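Local coordinates for PH1570-like domain-containing protein (Pyrococcus horikoshii, PDB 2HQ4) that is of unknown function, a Ph1570-family protein from a hyperthermophilic archaeon, at residues D38-L43 with E68-Y73. Sequence-based numbering, arbitrary orientation.
Sequences DARKVL and EFWNIY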
# COMPACT_ATOMS: atom_id res chain seq x y z
N ASP A 38 6.35 -8.14 -2.73
CA ASP A 38 5.04 -8.51 -2.21
C ASP A 38 4.61 -7.52 -1.10
O ASP A 38 5.36 -7.26 -0.16
CB ASP A 38 5.12 -9.94 -1.66
CG ASP A 38 3.75 -10.53 -1.30
OD1 ASP A 38 2.69 -9.95 -1.62
OD2 ASP A 38 3.75 -11.60 -0.67
N ALA A 39 3.42 -6.95 -1.24
CA ALA A 39 2.88 -6.10 -0.17
C ALA A 39 1.52 -6.61 0.29
O ALA A 39 0.75 -5.85 0.90
CB ALA A 39 2.78 -4.66 -0.63
N ARG A 40 1.19 -7.87 0.02
CA ARG A 40 -0.17 -8.33 0.36
C ARG A 40 -0.56 -8.21 1.84
O ARG A 40 -1.71 -7.91 2.16
CB ARG A 40 -0.49 -9.70 -0.25
CG ARG A 40 -0.84 -9.62 -1.79
CD ARG A 40 -0.71 -10.99 -2.51
NE ARG A 40 0.45 -11.72 -1.98
CZ ARG A 40 0.55 -13.04 -1.95
NH1 ARG A 40 -0.44 -13.79 -2.43
NH2 ARG A 40 1.62 -13.61 -1.42
N LYS A 41 0.39 -8.44 2.74
CA LYS A 41 0.08 -8.31 4.17
C LYS A 41 -0.17 -6.85 4.62
O LYS A 41 -0.91 -6.60 5.55
CB LYS A 41 1.19 -8.98 5.02
CG LYS A 41 1.22 -10.54 4.95
CD LYS A 41 2.23 -11.08 5.98
CE LYS A 41 2.48 -12.59 5.80
NZ LYS A 41 3.44 -13.05 6.87
N VAL A 42 0.51 -5.89 3.98
CA VAL A 42 0.16 -4.47 4.21
C VAL A 42 -1.29 -4.22 3.78
O VAL A 42 -2.08 -3.59 4.50
CB VAL A 42 1.13 -3.51 3.43
CG1 VAL A 42 0.72 -2.03 3.64
CG2 VAL A 42 2.56 -3.75 3.90
N LEU A 43 -1.69 -4.76 2.63
CA LEU A 43 -3.06 -4.55 2.17
C LEU A 43 -4.07 -5.23 3.13
O LEU A 43 -5.13 -4.65 3.47
CB LEU A 43 -3.18 -5.03 0.71
CG LEU A 43 -2.92 -3.94 -0.37
CD1 LEU A 43 -1.62 -3.16 -0.19
CD2 LEU A 43 -2.97 -4.63 -1.70
N GLU A 68 -8.07 -15.68 2.67
CA GLU A 68 -8.43 -16.89 1.94
C GLU A 68 -8.12 -16.71 0.44
O GLU A 68 -7.46 -17.56 -0.18
CB GLU A 68 -9.92 -17.24 2.19
CG GLU A 68 -10.26 -18.75 2.19
CD GLU A 68 -11.70 -19.03 2.65
OE1 GLU A 68 -12.57 -18.10 2.54
OE2 GLU A 68 -11.97 -20.16 3.15
N PHE A 69 -8.55 -15.58 -0.13
CA PHE A 69 -8.27 -15.23 -1.52
C PHE A 69 -6.77 -15.25 -1.86
O PHE A 69 -6.37 -15.83 -2.88
CB PHE A 69 -8.89 -13.88 -1.87
CG PHE A 69 -8.63 -13.45 -3.29
CD1 PHE A 69 -9.21 -14.13 -4.34
CD2 PHE A 69 -7.80 -12.37 -3.56
CE1 PHE A 69 -8.99 -13.75 -5.68
CE2 PHE A 69 -7.56 -11.98 -4.86
CZ PHE A 69 -8.17 -12.67 -5.94
N TRP A 70 -5.96 -14.62 -1.01
CA TRP A 70 -4.52 -14.52 -1.25
C TRP A 70 -3.71 -15.72 -0.70
O TRP A 70 -2.49 -15.78 -0.91
CB TRP A 70 -3.97 -13.22 -0.66
CG TRP A 70 -4.26 -12.00 -1.50
CD1 TRP A 70 -4.34 -11.93 -2.87
CD2 TRP A 70 -4.48 -10.68 -1.02
NE1 TRP A 70 -4.60 -10.63 -3.27
CE2 TRP A 70 -4.69 -9.85 -2.15
CE3 TRP A 70 -4.52 -10.12 0.26
CZ2 TRP A 70 -4.93 -8.47 -2.03
CZ3 TRP A 70 -4.77 -8.73 0.37
CH2 TRP A 70 -4.98 -7.94 -0.78
N ASN A 71 -4.39 -16.63 0.00
CA ASN A 71 -3.78 -17.77 0.71
C ASN A 71 -2.65 -17.31 1.64
O ASN A 71 -1.49 -17.74 1.53
CB ASN A 71 -3.34 -18.87 -0.28
CG ASN A 71 -2.92 -20.18 0.44
OD1 ASN A 71 -3.42 -20.49 1.52
ND2 ASN A 71 -1.97 -20.91 -0.14
N ILE A 72 -2.98 -16.41 2.55
CA ILE A 72 -2.00 -15.84 3.43
C ILE A 72 -2.42 -16.06 4.88
O ILE A 72 -3.59 -15.89 5.23
CB ILE A 72 -1.82 -14.32 3.15
CG1 ILE A 72 -1.06 -14.10 1.85
CG2 ILE A 72 -1.05 -13.62 4.27
CD1 ILE A 72 -0.99 -12.61 1.45
N TYR A 73 -1.46 -16.44 5.71
CA TYR A 73 -1.65 -16.57 7.15
C TYR A 73 -1.28 -15.26 7.84
O TYR A 73 -0.16 -14.76 7.72
CB TYR A 73 -0.84 -17.76 7.72
CG TYR A 73 -1.21 -18.11 9.14
CD1 TYR A 73 -2.28 -18.95 9.43
CD2 TYR A 73 -0.49 -17.56 10.23
CE1 TYR A 73 -2.64 -19.26 10.77
CE2 TYR A 73 -0.83 -17.85 11.56
CZ TYR A 73 -1.91 -18.70 11.83
OH TYR A 73 -2.25 -19.00 13.17
O HOH W 1 0.43 -16.81 -0.82
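Arg-40 runs its aliphatic stem across the indole of Trp-70, with Ile-72 beside it. Its CB meets the methyl CD1 of Ile-72 at 3.4 Å. The next carbon, CG, sits over the centre of the ring system, and CD follows in a CH-pi contact, 3.8 Å from the centroid of the five-membered ring of Trp-70 and 10° off its normal. A bend at chi3 (-39°) places NE, and the guanidinium plane stands 62° to the indole rather than stacking on it. Ile-72 CD1 covers one guanidinium face, over its centre. NH1 ends near the backbone O of Trp-70, while a water donates to that same oxygen and takes a weak bond from NH2. Arginine thus pairs a three-carbon stem for the indole with a flat head for two oxygens.

The charge is paired with Asp-38, held side-on: Arg-40 NE donates to Asp-38 OD1 at 2.9 Å and Arg-40 NH2 to Asp-38 OD2 at 3.0 Å, both on the syn side. Aspartate is short enough for OD1 also to take the backbone N of Arg-40, from the opposite face of the carboxylate, closing an Asx turn. An alanine in place of Arg-40 would probably leave the carboxylate without its ionic mate and open a gap over the indole.

Long and flat, Trp-70 also meets Leu-43 at about a right angle, CH2 to CB 3.7 Å; leucine is apolar against both the indole and Phe-34 of strand 30-36. Trp-70 NE1 is satisfied by the backbone O of Phe-19. Branched Ile-72 uses its other methyl, CG2, against CG of Lys-41, 3.9 Å away, whose extended chain carries CE on to the carbonyl O of Tyr-73. Here the first turn of helix 40-55, preceded by the Asx turn, packs against the C-terminal end of helix 61-70, where Asn-71, with positive phi, completes a Schellman motif.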